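Extracellular solute-binding protein family 1 (Alicyclobacillus acidocaldarius subsp. acidocaldarius, PDB 4OVJ) probably binds an extracellular solute, such as a sugar, and delivers it to a membrane ABC transporter, as family 1 solute-binding proteins do. Local coordinates at residues Lys176-Asp181 with Glu227-Pro232; Ala146-Ala151 with Asp165-Val170; Ser159-Ala164 with Leu218-Asn223. One frame throughout, in Å; residues are numbered along the deposited sequence.

In the fold
All three contacts lie on the same side of the chain's centre, in one lobe of a solute-binding-protein fold, and they meet around helix 160-174. Contact 2 packs that helix on the short helix 145-149, contact 3 packs it on helix 211-226, and contact 1 joins the loops that follow helices 160-174 and 211-226. Contacts 1 and 3 are largely buried; contact 2 is buried at Phe148 and Val170 but runs out to the surface at Lys169. Their chemistry differs accordingly: a backbone hydrogen bond and a proline CH-pi contact on a tryptophan face between the loops, purely apolar packing in contact 2, and a tyrosine hydroxyl bonded to a helix carbonyl in contact 3.

Contact 1 (Lys176-Asp181 with Glu227-Pro232); sequences KWAEND and EGVVPP
Two loops pack with a tryptophan laid over a proline. Trp177 sets its CG anti to the carbonyl carbon (chi1 -62°), with the ring against residues 228-232. The face of the indole receives Pro231 CA in a CH-pi contact, 3.6 Å from the centroid of the five-membered ring and 11° off its normal, while Pro231 CG reaches CD2 and CE3 on the benzo side. Gly228 O sits in the ring plane at the edge, 3.4 Å from Trp177 CD1; Gly228, with positive phi, closes helix 211-226 in a Schellman motif. One residue on, Ala178 N donates to Val229 O at 2.8 Å, in the carbonyl plane. Glu179 N and O are buried without a partner in the model; Val230 CA approaches Glu179 O at 3.3 Å in a CA-H...O contact. An alanine in place of Trp177 would remove the indole and probably leave Pro231 and Pro232 without their main partner across this contact. The Asp181 end is buried but loosely packed: Asp181 CB is 4.0 Å from Val230 CG2, and a water bridges Asp181 OD2, which also forms a salt bridge with Arg225, to Pro231 O. The solvent side lies at exposed Pro232, whose CD meets CZ2 of the partly exposed Trp177 ring. Leu167 of helix 160-174 covers Ala178 and Val229, Trp221 of helix 211-226 lies against Glu179 and Asp181, and strand 256-260 backs Glu179 and Asn180.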
ATOM      1  N   LYS A 176     -29.388  -4.257  -5.827  1.00 15.43           N
ATOM      2  CA  LYS A 176     -28.469  -4.164  -4.708  1.00 13.99           C
ATOM      3  C   LYS A 176     -27.557  -2.971  -4.944  1.00 12.06           C
ATOM      4  O   LYS A 176     -27.536  -2.399  -6.039  1.00 13.30           O
ATOM      5  CB  LYS A 176     -27.635  -5.439  -4.603  1.00 15.70           C
ATOM      6  CG  LYS A 176     -28.440  -6.674  -4.233  1.00 19.44           C
ATOM      7  CD  LYS A 176     -27.523  -7.847  -3.983  1.00 23.22           C
ATOM      8  CE  LYS A 176     -28.305  -9.132  -3.717  1.00 28.66           C
ATOM      9  NZ  LYS A 176     -27.446 -10.358  -3.762  1.00 32.98           N
ATOM     10  N   TRP A 177     -26.796  -2.593  -3.926  1.00 11.03           N
ATOM     11  CA  TRP A 177     -25.788  -1.550  -4.101  1.00  9.39           C
ATOM     12  C   TRP A 177     -24.714  -2.092  -5.014  1.00  9.37           C
ATOM     13  O   TRP A 177     -24.284  -3.226  -4.844  1.00  9.44           O
ATOM     14  CB  TRP A 177     -25.210  -1.101  -2.770  1.00  9.48           C
ATOM     15  CG  TRP A 177     -26.248  -0.511  -1.877  1.00  9.62           C
ATOM     16  CD1 TRP A 177     -27.121   0.481  -2.194  1.00 10.31           C
ATOM     17  CD2 TRP A 177     -26.521  -0.864  -0.512  1.00 10.14           C
ATOM     18  NE1 TRP A 177     -27.933   0.766  -1.121  1.00 11.48           N
ATOM     19  CE2 TRP A 177     -27.592  -0.051  -0.080  1.00 11.23           C
ATOM     20  CE3 TRP A 177     -25.975  -1.788   0.381  1.00 11.29           C
ATOM     21  CZ2 TRP A 177     -28.123  -0.135   1.212  1.00 13.22           C
ATOM     22  CZ3 TRP A 177     -26.509  -1.874   1.669  1.00 12.21           C
ATOM     23  CH2 TRP A 177     -27.567  -1.056   2.064  1.00 13.01           C
ATOM     24  N   ALA A 178     -24.300  -1.292  -5.994  1.00  8.33           N
ATOM     25  CA  ALA A 178     -23.307  -1.747  -6.957  1.00  8.88           C
ATOM     26  C   ALA A 178     -21.886  -1.655  -6.392  1.00  8.93           C
ATOM     27  O   ALA A 178     -21.023  -2.432  -6.776  1.00  8.94           O
ATOM     28  CB  ALA A 178     -23.409  -0.966  -8.260  1.00  9.08           C
ATOM     29  N   GLU A 179     -21.661  -0.691  -5.502  1.00  8.17           N
ATOM     30  CA  GLU A 179     -20.384  -0.544  -4.802  1.00  7.79           C
ATOM     31  C   GLU A 179     -20.628   0.048  -3.433  1.00  7.11           C
ATOM     32  O   GLU A 179     -21.636   0.694  -3.211  1.00  7.41           O
ATOM     33  CB  GLU A 179     -19.443   0.385  -5.593  1.00  8.83           C
ATOM     34  CG  GLU A 179     -18.009   0.470  -5.052  1.00 10.40           C
ATOM     35  CD  GLU A 179     -17.150   1.503  -5.775  1.00 11.94           C
ATOM     36  OE1 GLU A 179     -17.453   1.817  -6.927  1.00 13.13           O
ATOM     37  OE2 GLU A 179     -16.147   1.989  -5.200  1.00 13.55           O
ATOM     38  N   ASN A 180     -19.685  -0.169  -2.528  1.00  6.93           N
ATOM     39  CA  ASN A 180     -19.649   0.548  -1.260  1.00  6.76           C
ATOM     40  C   ASN A 180     -19.406   2.030  -1.518  1.00  7.37           C
ATOM     41  O   ASN A 180     -18.902   2.419  -2.575  1.00  8.10           O
ATOM     42  CB  ASN A 180     -18.522   0.017  -0.391  1.00  7.10           C
ATOM     43  CG  ASN A 180     -18.769  -1.377   0.151  1.00  7.99           C
ATOM     44  OD1 ASN A 180     -19.709  -2.097  -0.228  1.00  9.15           O
ATOM     45  ND2 ASN A 180     -17.887  -1.783   1.040  1.00  9.24           N
ATOM     46  N   ASP A 181     -19.738   2.864  -0.541  1.00  7.84           N
ATOM     47  CA  ASP A 181     -19.406   4.277  -0.611  1.00  8.33           C
ATOM     48  C   ASP A 181     -17.972   4.377  -0.103  1.00  9.96           C
ATOM     49  O   ASP A 181     -17.731   4.428   1.101  1.00 12.27           O
ATOM     50  CB  ASP A 181     -20.386   5.092   0.233  1.00  8.41           C
ATOM     51  CG  ASP A 181     -20.159   6.586   0.129  1.00  9.82           C
ATOM     52  OD1 ASP A 181     -19.054   6.988  -0.328  1.00 10.73           O
ATOM     53  OD2 ASP A 181     -21.085   7.356   0.517  1.00 10.29           O
ATOM     54  N   GLU A 227     -28.856   8.360  -6.149  1.00 17.99           N
ATOM     55  CA  GLU A 227     -29.424   7.385  -7.077  1.00 20.21           C
ATOM     56  C   GLU A 227     -29.575   5.984  -6.464  1.00 18.50           C
ATOM     57  O   GLU A 227     -30.080   5.079  -7.129  1.00 19.23           O
ATOM     58  CB  GLU A 227     -28.546   7.268  -8.329  1.00 22.77           C
ATOM     59  CG  GLU A 227     -28.097   8.589  -8.953  1.00 28.32           C
ATOM     60  CD  GLU A 227     -28.820   8.967 -10.226  1.00 38.11           C
ATOM     61  OE1 GLU A 227     -29.875   8.366 -10.543  1.00 48.99           O
ATOM     62  OE2 GLU A 227     -28.328   9.892 -10.916  1.00 41.87           O
ATOM     63  N   GLY A 228     -29.129   5.792  -5.223  1.00 16.45           N
ATOM     64  CA  GLY A 228     -29.273   4.507  -4.540  1.00 15.23           C
ATOM     65  C   GLY A 228     -28.284   3.444  -4.992  1.00 13.63           C
ATOM     66  O   GLY A 228     -28.456   2.265  -4.718  1.00 14.80           O
ATOM     67  N   VAL A 229     -27.216   3.876  -5.644  1.00 10.74           N
ATOM     68  CA  VAL A 229     -26.257   2.976  -6.255  1.00 10.41           C
ATOM     69  C   VAL A 229     -25.157   2.537  -5.267  1.00  9.98           C
ATOM     70  O   VAL A 229     -24.559   1.458  -5.415  1.00  9.34           O
ATOM     71  CB  VAL A 229     -25.669   3.671  -7.495  1.00 12.75           C
ATOM     72  CG1 VAL A 229     -24.563   2.863  -8.083  1.00 14.32           C
ATOM     73  CG2 VAL A 229     -26.780   3.897  -8.515  1.00 14.41           C
ATOM     74  N   VAL A 230     -24.871   3.386  -4.285  1.00  9.24           N
ATOM     75  CA  VAL A 230     -24.002   3.026  -3.151  1.00  8.17           C
ATOM     76  C   VAL A 230     -24.831   3.207  -1.876  1.00  8.48           C
ATOM     77  O   VAL A 230     -25.880   3.850  -1.909  1.00  9.03           O
ATOM     78  CB  VAL A 230     -22.707   3.881  -3.112  1.00  8.50           C
ATOM     79  CG1 VAL A 230     -21.960   3.791  -4.449  1.00  8.38           C
ATOM     80  CG2 VAL A 230     -23.021   5.322  -2.764  1.00  9.53           C
ATOM     81  N   PRO A 231     -24.383   2.624  -0.761  1.00  8.24           N
ATOM     82  CA  PRO A 231     -25.236   2.634   0.432  1.00  9.18           C
ATOM     83  C   PRO A 231     -25.394   4.023   1.017  1.00  9.47           C
ATOM     84  O   PRO A 231     -24.555   4.876   0.800  1.00  9.47           O
ATOM     85  CB  PRO A 231     -24.495   1.719   1.415  1.00  9.79           C
ATOM     86  CG  PRO A 231     -23.503   0.967   0.593  1.00  9.87           C
ATOM     87  CD  PRO A 231     -23.134   1.893  -0.523  1.00  9.16           C
ATOM     88  N   PRO A 232     -26.486   4.252   1.767  1.00 11.29           N
ATOM     89  CA  PRO A 232     -26.654   5.527   2.483  1.00 11.22           C
ATOM     90  C   PRO A 232     -25.672   5.650   3.652  1.00 10.53           C
ATOM     91  O   PRO A 232     -25.078   4.651   4.080  1.00 10.14           O
ATOM     92  CB  PRO A 232     -28.085   5.447   2.986  1.00 12.92           C
ATOM     93  CG  PRO A 232     -28.367   3.993   3.112  1.00 12.76           C
ATOM     94  CD  PRO A 232     -27.600   3.317   2.011  1.00 11.63           C
TER
HETATM   95  O   HOH W   1     -22.779   6.225   2.407  1.00  8.94           O

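Contact 2 (Ala146-Ala151 with Asp165-Val170); sequences AAFAKA and DILEKV
Residues 146-151, on and following helix 145-149, approach helix 160-174, with the backbones nearest at Ala151 and Val170, whose CA atoms are 5.5 Å apart. Ala151 N bonds to Phe148 O, and Ala151 points its CB toward the longer helix. This is apolar packing of two helical elements within one lobe of the solute-binding-protein fold, and no hydrogen bond crosses between the segments. Phe148 and Ala151 carry most of it from their side. Phe148 CG lies beside the backbone N (chi1 -83°), and the ring reaches forward to helix 160-174, where Val170 CG2 stands over one face, 3.9 Å from the centroid and 22° off the normal. Leu167 CD2 comes to the ring edge in plane at CZ, and Ile166 CG2 lies near the same plane beside CD2 and CE2, so three residues of one helix meet one face and part of the edge of the ring. Val170 places CG2 anti to its carbonyl carbon, which aims this methyl between the ring and Ala151. Trp163, earlier on the same helix 160-174, meets the Phe148 ring almost parallel, and Tyr143 meets it edge-to-face. Toward solvent, Lys169 contributes its CB, 3.8 Å from Ala151 CB, before its chain bends at chi2 and turns off from the contact. Val170 CG2 is thus shared, lying 3.6 Å from both Phe148 CD2 and Ala151 CB.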
ATOM      1  N   ALA A 146     -19.960 -11.898 -11.755  1.00 12.35           N
ATOM      2  CA  ALA A 146     -21.245 -12.214 -12.342  1.00 12.93           C
ATOM      3  C   ALA A 146     -22.207 -11.038 -12.285  1.00 11.32           C
ATOM      4  O   ALA A 146     -22.947 -10.806 -13.241  1.00 12.87           O
ATOM      5  CB  ALA A 146     -21.858 -13.448 -11.685  1.00 14.93           C
ATOM      6  N   ALA A 147     -22.180 -10.265 -11.202  1.00  9.52           N
ATOM      7  CA  ALA A 147     -23.043  -9.097 -11.113  1.00  9.46           C
ATOM      8  C   ALA A 147     -22.696  -8.046 -12.171  1.00  9.04           C
ATOM      9  O   ALA A 147     -23.573  -7.499 -12.826  1.00  9.26           O
ATOM     10  CB  ALA A 147     -22.983  -8.469  -9.732  1.00 11.18           C
ATOM     11  N   PHE A 148     -21.412  -7.753 -12.320  1.00  8.41           N
ATOM     12  CA  PHE A 148     -20.983  -6.735 -13.269  1.00  8.15           C
ATOM     13  C   PHE A 148     -21.130  -7.184 -14.718  1.00  9.51           C
ATOM     14  O   PHE A 148     -21.327  -6.354 -15.595  1.00 10.10           O
ATOM     15  CB  PHE A 148     -19.568  -6.234 -12.934  1.00  7.29           C
ATOM     16  CG  PHE A 148     -19.593  -5.178 -11.867  1.00  7.43           C
ATOM     17  CD1 PHE A 148     -19.801  -5.537 -10.537  1.00  7.53           C
ATOM     18  CD2 PHE A 148     -19.520  -3.830 -12.209  1.00  6.59           C
ATOM     19  CE1 PHE A 148     -19.912  -4.562  -9.549  1.00  7.50           C
ATOM     20  CE2 PHE A 148     -19.619  -2.851 -11.233  1.00  7.19           C
ATOM     21  CZ  PHE A 148     -19.805  -3.222  -9.897  1.00  7.87           C
ATOM     22  N   ALA A 149     -21.061  -8.487 -14.962  1.00  9.28           N
ATOM     23  CA  ALA A 149     -21.330  -9.018 -16.299  1.00 11.57           C
ATOM     24  C   ALA A 149     -22.754  -8.684 -16.761  1.00 11.54           C
ATOM     25  O   ALA A 149     -23.001  -8.576 -17.968  1.00 13.30           O
ATOM     26  CB  ALA A 149     -21.055 -10.521 -16.361  1.00 11.63           C
ATOM     27  N   LYS A 150     -23.679  -8.467 -15.816  1.00 10.90           N
ATOM     28  CA  LYS A 150     -25.046  -8.058 -16.173  1.00 13.57           C
ATOM     29  C   LYS A 150     -25.099  -6.655 -16.795  1.00 13.27           C
ATOM     30  O   LYS A 150     -26.074  -6.313 -17.475  1.00 17.24           O
ATOM     31  CB  LYS A 150     -25.965  -8.117 -14.948  1.00 13.84           C
ATOM     32  CG  LYS A 150     -26.089  -9.505 -14.366  1.00 13.98           C
ATOM     33  CD  LYS A 150     -26.888  -9.533 -13.077  1.00 15.75           C
ATOM     34  CE  LYS A 150     -27.004 -10.956 -12.565  1.00 16.61           C
ATOM     35  NZ  LYS A 150     -27.800 -11.011 -11.320  1.00 18.69           N
ATOM     36  N   ALA A 151     -24.057  -5.855 -16.572  1.00 13.40           N
ATOM     37  CA  ALA A 151     -23.919  -4.544 -17.196  1.00 15.05           C
ATOM     38  C   ALA A 151     -22.892  -4.558 -18.320  1.00 12.89           C
ATOM     39  O   ALA A 151     -22.535  -3.510 -18.834  1.00 15.94           O
ATOM     40  CB  ALA A 151     -23.530  -3.503 -16.157  1.00 15.61           C
ATOM     41  N   ASP A 165     -21.732   5.256 -14.593  1.00 10.18           N
ATOM     42  CA  ASP A 165     -22.747   4.707 -15.510  1.00 11.88           C
ATOM     43  C   ASP A 165     -22.879   3.190 -15.356  1.00 10.35           C
ATOM     44  O   ASP A 165     -23.989   2.636 -15.329  1.00 11.34           O
ATOM     45  CB  ASP A 165     -22.387   5.054 -16.950  1.00 15.09           C
ATOM     46  CG  ASP A 165     -23.591   5.079 -17.858  1.00 24.57           C
ATOM     47  OD1 ASP A 165     -24.428   5.997 -17.709  1.00 37.34           O
ATOM     48  OD2 ASP A 165     -23.700   4.183 -18.722  1.00 36.89           O
ATOM     49  N   ILE A 166     -21.743   2.516 -15.245  1.00  9.29           N
ATOM     50  CA  ILE A 166     -21.732   1.069 -15.037  1.00  8.89           C
ATOM     51  C   ILE A 166     -22.413   0.708 -13.712  1.00  8.84           C
ATOM     52  O   ILE A 166     -23.239  -0.198 -13.669  1.00 10.04           O
ATOM     53  CB  ILE A 166     -20.301   0.494 -15.106  1.00  9.51           C
ATOM     54  CG1 ILE A 166     -19.779   0.560 -16.550  1.00 10.02           C
ATOM     55  CG2 ILE A 166     -20.280  -0.925 -14.579  1.00  9.95           C
ATOM     56  CD1 ILE A 166     -18.269   0.552 -16.681  1.00 11.20           C
ATOM     57  N   LEU A 167     -22.078   1.433 -12.648  1.00  8.28           N
ATOM     58  CA  LEU A 167     -22.683   1.193 -11.345  1.00  8.35           C
ATOM     59  C   LEU A 167     -24.201   1.348 -11.410  1.00  9.38           C
ATOM     60  O   LEU A 167     -24.952   0.523 -10.858  1.00  9.31           O
ATOM     61  CB  LEU A 167     -22.095   2.141 -10.294  1.00  8.89           C
ATOM     62  CG  LEU A 167     -20.620   1.982  -9.932  1.00  8.75           C
ATOM     63  CD1 LEU A 167     -20.273   3.011  -8.865  1.00  9.51           C
ATOM     64  CD2 LEU A 167     -20.338   0.575  -9.433  1.00  9.11           C
ATOM     65  N   GLU A 168     -24.664   2.391 -12.093  1.00  9.75           N
ATOM     66  CA  GLU A 168     -26.106   2.587 -12.265  1.00 11.81           C
ATOM     67  C   GLU A 168     -26.751   1.391 -12.957  1.00 12.33           C
ATOM     68  O   GLU A 168     -27.814   0.934 -12.538  1.00 14.49           O
ATOM     69  CB  GLU A 168     -26.400   3.891 -13.004  1.00 15.58           C
ATOM     70  CG  GLU A 168     -26.110   5.129 -12.165  1.00 21.55           C
ATOM     71  CD  GLU A 168     -26.248   6.437 -12.936  1.00 31.18           C
ATOM     72  OE1 GLU A 168     -27.361   6.758 -13.393  1.00 36.91           O
ATOM     73  OE2 GLU A 168     -25.236   7.160 -13.067  1.00 41.15           O
ATOM     74  N   LYS A 169     -26.099   0.872 -13.996  0.50 12.48           N
ATOM     75  CA  LYS A 169     -26.621  -0.279 -14.738  0.50 13.99           C
ATOM     76  C   LYS A 169     -26.650  -1.551 -13.896  0.50 12.34           C
ATOM     77  O   LYS A 169     -27.620  -2.311 -13.939  0.50 13.36           O
ATOM     78  CB  LYS A 169     -25.813  -0.504 -16.015  0.50 16.56           C
ATOM     79  CG  LYS A 169     -25.932   0.626 -17.026  0.50 21.35           C
ATOM     80  CD  LYS A 169     -27.275   0.628 -17.745  0.50 26.08           C
ATOM     81  CE  LYS A 169     -27.222   1.487 -19.000  0.50 32.36           C
ATOM     82  NZ  LYS A 169     -28.484   1.430 -19.785  0.50 36.30           N
ATOM     83  N   VAL A 170     -25.601  -1.775 -13.112  1.00 11.24           N
ATOM     84  CA  VAL A 170     -25.551  -2.937 -12.221  1.00 10.92           C
ATOM     85  C   VAL A 170     -26.682  -2.856 -11.188  1.00 11.12           C
ATOM     86  O   VAL A 170     -27.409  -3.820 -10.970  1.00 11.65           O
ATOM     87  CB  VAL A 170     -24.180  -3.064 -11.531  1.00 10.88           C
ATOM     88  CG1 VAL A 170     -24.190  -4.207 -10.531  1.00 12.64           C
ATOM     89  CG2 VAL A 170     -23.091  -3.301 -12.571  1.00 12.44           C
TER

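Contact 3 (Ser159-Ala164 with Leu218-Asn223); sequences SWQQWA and LNYWAN
Tyr220 holds its CG anti to the backbone N (chi1 178°), which extends the phenol from helix 211-226 to helix 160-174, while Trp160 has CG beside its backbone N, anti to the carbonyl carbon, and turns the edge of its indole toward the face of the incoming ring. The motif is a nearly parallel helix pair in one lobe of the solute-binding-protein fold, the short segments inclined at 12° with axes 11.6 Å apart, a spacing spanned by aromatic side chains. Tyr220 OH donates to Trp160 O at 2.8 Å, from above the carbonyl plane. The same oxygen accepts the helical bond from Ala164 N, so two donors grip it, and the hydroxyl is anchored near the first turn of the helix. The two rings form an offset edge-to-face pair, with planes at 68°; Trp160 CE3 makes the close approach to Tyr220 CZ. Ala164 CB packs against Tyr220 CE1, and Trp163 CD1 brings its ring edge to the hydroxyl. The polar ends of both indoles are held by other partners: Trp160 NE1 bonds to Gln194 and Trp163 NE1 to Glu179. Ser159 and Gln162 form a capping box that begins helix 160-174, with Gln162 N donating to Ser159 OG and Ser159 N to Gln162 OE1. On the exposed side, the Gln161 chain bends at chi2 and carries its amide past the Tyr220 ring, its plane close to perpendicular to the ring. There a water accepts from Gln161 NE2 at 3.3 Å and from Asn223 ND2 at 3.2 Å.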
ATOM      1  N   SER A 159     -13.049   5.402 -16.800  1.00  7.85           N
ATOM      2  CA  SER A 159     -13.078   6.706 -16.147  1.00  8.14           C
ATOM      3  C   SER A 159     -14.105   6.713 -15.022  1.00  7.94           C
ATOM      4  O   SER A 159     -14.999   5.868 -14.973  1.00  8.46           O
ATOM      5  CB  SER A 159     -13.455   7.794 -17.131  1.00  8.57           C
ATOM      6  OG  SER A 159     -14.806   7.628 -17.503  1.00  9.99           O
ATOM      7  N   TRP A 160     -13.995   7.694 -14.139  1.00  7.73           N
ATOM      8  CA  TRP A 160     -14.979   7.840 -13.057  1.00  8.12           C
ATOM      9  C   TRP A 160     -16.414   7.961 -13.598  1.00  7.68           C
ATOM     10  O   TRP A 160     -17.341   7.353 -13.059  1.00  7.91           O
ATOM     11  CB  TRP A 160     -14.656   9.069 -12.202  1.00  8.35           C
ATOM     12  CG  TRP A 160     -13.477   8.927 -11.299  1.00  7.95           C
ATOM     13  CD1 TRP A 160     -12.322   9.623 -11.369  1.00  9.08           C
ATOM     14  CD2 TRP A 160     -13.364   8.080 -10.152  1.00  8.23           C
ATOM     15  NE1 TRP A 160     -11.478   9.247 -10.370  1.00  8.76           N
ATOM     16  CE2 TRP A 160     -12.102   8.307  -9.593  1.00  8.08           C
ATOM     17  CE3 TRP A 160     -14.213   7.143  -9.546  1.00  8.46           C
ATOM     18  CZ2 TRP A 160     -11.656   7.638  -8.459  1.00  9.45           C
ATOM     19  CZ3 TRP A 160     -13.779   6.485  -8.417  1.00  9.31           C
ATOM     20  CH2 TRP A 160     -12.509   6.741  -7.875  1.00  9.47           C
ATOM     21  N   GLN A 161     -16.611   8.745 -14.653  1.00  8.26           N
ATOM     22  CA  GLN A 161     -17.960   8.901 -15.212  1.00  9.86           C
ATOM     23  C   GLN A 161     -18.444   7.619 -15.894  1.00  9.18           C
ATOM     24  O   GLN A 161     -19.611   7.247 -15.779  1.00 10.75           O
ATOM     25  CB  GLN A 161     -18.027  10.105 -16.147  1.00 11.73           C
ATOM     26  CG  GLN A 161     -17.969  11.442 -15.399  1.00 13.92           C
ATOM     27  CD  GLN A 161     -19.243  11.690 -14.598  1.00 15.22           C
ATOM     28  OE1 GLN A 161     -20.342  11.459 -15.102  1.00 19.49           O
ATOM     29  NE2 GLN A 161     -19.103  12.123 -13.341  1.00 16.28           N
ATOM     30  N   GLN A 162     -17.551   6.915 -16.583  1.00  8.65           N
ATOM     31  CA  GLN A 162     -17.925   5.631 -17.150  1.00  8.25           C
ATOM     32  C   GLN A 162     -18.290   4.627 -16.050  1.00  7.64           C
ATOM     33  O   GLN A 162     -19.246   3.878 -16.173  1.00  9.03           O
ATOM     34  CB  GLN A 162     -16.804   5.072 -18.015  1.00  9.17           C
ATOM     35  CG  GLN A 162     -16.560   5.856 -19.303  1.00 10.73           C
ATOM     36  CD  GLN A 162     -15.251   5.494 -20.005  1.00 13.12           C
ATOM     37  OE1 GLN A 162     -14.323   4.933 -19.414  1.00 12.45           O
ATOM     38  NE2 GLN A 162     -15.167   5.845 -21.276  1.00 18.79           N
ATOM     39  N   TRP A 163     -17.512   4.635 -14.977  1.00  7.63           N
ATOM     40  CA  TRP A 163     -17.762   3.796 -13.833  1.00  7.63           C
ATOM     41  C   TRP A 163     -19.125   4.086 -13.196  1.00  8.13           C
ATOM     42  O   TRP A 163     -19.876   3.165 -12.909  1.00  8.31           O
ATOM     43  CB  TRP A 163     -16.622   3.967 -12.825  1.00  7.34           C
ATOM     44  CG  TRP A 163     -16.691   3.058 -11.650  1.00  8.16           C
ATOM     45  CD1 TRP A 163     -16.702   3.432 -10.340  1.00  8.56           C
ATOM     46  CD2 TRP A 163     -16.725   1.622 -11.657  1.00  8.28           C
ATOM     47  NE1 TRP A 163     -16.730   2.321  -9.529  1.00  8.68           N
ATOM     48  CE2 TRP A 163     -16.736   1.199 -10.311  1.00  8.16           C
ATOM     49  CE3 TRP A 163     -16.720   0.655 -12.667  1.00  7.87           C
ATOM     50  CZ2 TRP A 163     -16.765  -0.140  -9.955  1.00  7.74           C
ATOM     51  CZ3 TRP A 163     -16.741  -0.682 -12.306  1.00  7.65           C
ATOM     52  CH2 TRP A 163     -16.779  -1.064 -10.961  1.00  7.29           C
ATOM     53  N   ALA A 164     -19.445   5.358 -12.982  1.00  8.41           N
ATOM     54  CA  ALA A 164     -20.751   5.728 -12.417  1.00  8.95           C
ATOM     55  C   ALA A 164     -21.902   5.212 -13.271  1.00  9.22           C
ATOM     56  O   ALA A 164     -22.900   4.709 -12.742  1.00  9.82           O
ATOM     57  CB  ALA A 164     -20.849   7.235 -12.231  1.00  9.51           C
ATOM     58  N   LEU A 218     -16.470  14.748  -3.319  1.00  7.58           N
ATOM     59  CA  LEU A 218     -17.650  14.558  -2.479  1.00  8.52           C
ATOM     60  C   LEU A 218     -18.938  14.499  -3.310  1.00  7.97           C
ATOM     61  O   LEU A 218     -19.823  13.690  -3.030  1.00  8.40           O
ATOM     62  CB  LEU A 218     -17.739  15.656  -1.431  1.00  9.27           C
ATOM     63  CG  LEU A 218     -16.628  15.689  -0.381  1.00 10.90           C
ATOM     64  CD1 LEU A 218     -16.792  16.959   0.429  1.00 12.23           C
ATOM     65  CD2 LEU A 218     -16.622  14.463   0.516  1.00 12.48           C
ATOM     66  N   ASN A 219     -19.034  15.354  -4.327  1.00  7.89           N
ATOM     67  CA  ASN A 219     -20.208  15.376  -5.205  1.00  8.91           C
ATOM     68  C   ASN A 219     -20.358  14.124  -6.014  1.00  8.38           C
ATOM     69  O   ASN A 219     -21.486  13.683  -6.260  1.00  9.45           O
ATOM     70  CB  ASN A 219     -20.166  16.571  -6.146  1.00  9.14           C
ATOM     71  CG  ASN A 219     -20.694  17.833  -5.497  1.00 11.52           C
ATOM     72  OD1 ASN A 219     -21.520  17.767  -4.591  1.00 14.65           O
ATOM     73  ND2 ASN A 219     -20.231  18.987  -5.966  1.00 12.21           N
ATOM     74  N   TYR A 220     -19.233  13.549  -6.433  1.00  8.21           N
ATOM     75  CA  TYR A 220     -19.258  12.307  -7.188  1.00  8.45           C
ATOM     76  C   TYR A 220     -19.972  11.231  -6.394  1.00  7.88           C
ATOM     77  O   TYR A 220     -20.911  10.612  -6.883  1.00  8.06           O
ATOM     78  CB  TYR A 220     -17.841  11.851  -7.526  1.00  8.59           C
ATOM     79  CG  TYR A 220     -17.785  10.537  -8.266  1.00  8.58           C
ATOM     80  CD1 TYR A 220     -18.012  10.489  -9.630  1.00  8.18           C
ATOM     81  CD2 TYR A 220     -17.521   9.341  -7.596  1.00  8.51           C
ATOM     82  CE1 TYR A 220     -17.977   9.296 -10.314  1.00  9.01           C
ATOM     83  CE2 TYR A 220     -17.467   8.139  -8.282  1.00  8.61           C
ATOM     84  CZ  TYR A 220     -17.696   8.125  -9.646  1.00  8.03           C
ATOM     85  OH  TYR A 220     -17.649   6.944 -10.344  1.00  8.13           O
ATOM     86  N   TRP A 221     -19.551  11.042  -5.149  1.00  8.09           N
ATOM     87  CA  TRP A 221     -20.172  10.013  -4.306  1.00  7.93           C
ATOM     88  C   TRP A 221     -21.584  10.397  -3.879  1.00  8.53           C
ATOM     89  O   TRP A 221     -22.457   9.535  -3.806  1.00  8.43           O
ATOM     90  CB  TRP A 221     -19.301   9.699  -3.092  1.00  8.67           C
ATOM     91  CG  TRP A 221     -17.984   9.108  -3.502  1.00  7.93           C
ATOM     92  CD1 TRP A 221     -16.797   9.766  -3.630  1.00  8.19           C
ATOM     93  CD2 TRP A 221     -17.738   7.756  -3.896  1.00  9.26           C
ATOM     94  NE1 TRP A 221     -15.823   8.903  -4.073  1.00  9.83           N
ATOM     95  CE2 TRP A 221     -16.375   7.659  -4.230  1.00  9.61           C
ATOM     96  CE3 TRP A 221     -18.539   6.607  -3.982  1.00  9.83           C
ATOM     97  CZ2 TRP A 221     -15.791   6.467  -4.648  1.00 10.52           C
ATOM     98  CZ3 TRP A 221     -17.960   5.422  -4.403  1.00 10.08           C
ATOM     99  CH2 TRP A 221     -16.601   5.362  -4.720  1.00 10.37           C
ATOM    100  N   ALA A 222     -21.815  11.689  -3.626  1.00  8.81           N
ATOM    101  CA  ALA A 222     -23.159  12.144  -3.263  1.00  9.69           C
ATOM    102  C   ALA A 222     -24.169  11.827  -4.367  1.00 10.33           C
ATOM    103  O   ALA A 222     -25.290  11.413  -4.076  1.00 10.62           O
ATOM    104  CB  ALA A 222     -23.165  13.620  -2.936  1.00 10.13           C
ATOM    105  N   ASN A 223     -23.759  11.982  -5.628  1.00  9.98           N
ATOM    106  CA  ASN A 223     -24.651  11.657  -6.740  1.00 11.41           C
ATOM    107  C   ASN A 223     -24.972  10.160  -6.772  1.00 11.96           C
ATOM    108  O   ASN A 223     -26.122   9.773  -6.992  1.00 14.66           O
ATOM    109  CB  ASN A 223     -24.093  12.160  -8.057  1.00 12.98           C
ATOM    110  CG  ASN A 223     -24.219  13.672  -8.210  1.00 15.86           C
ATOM    111  OD1 ASN A 223     -25.050  14.323  -7.571  1.00 20.69           O
ATOM    112  ND2 ASN A 223     -23.399  14.233  -9.063  1.00 21.05           N
TER
HETATM  113  O   HOH W   2     -21.400  12.645 -11.042  1.00 20.56           O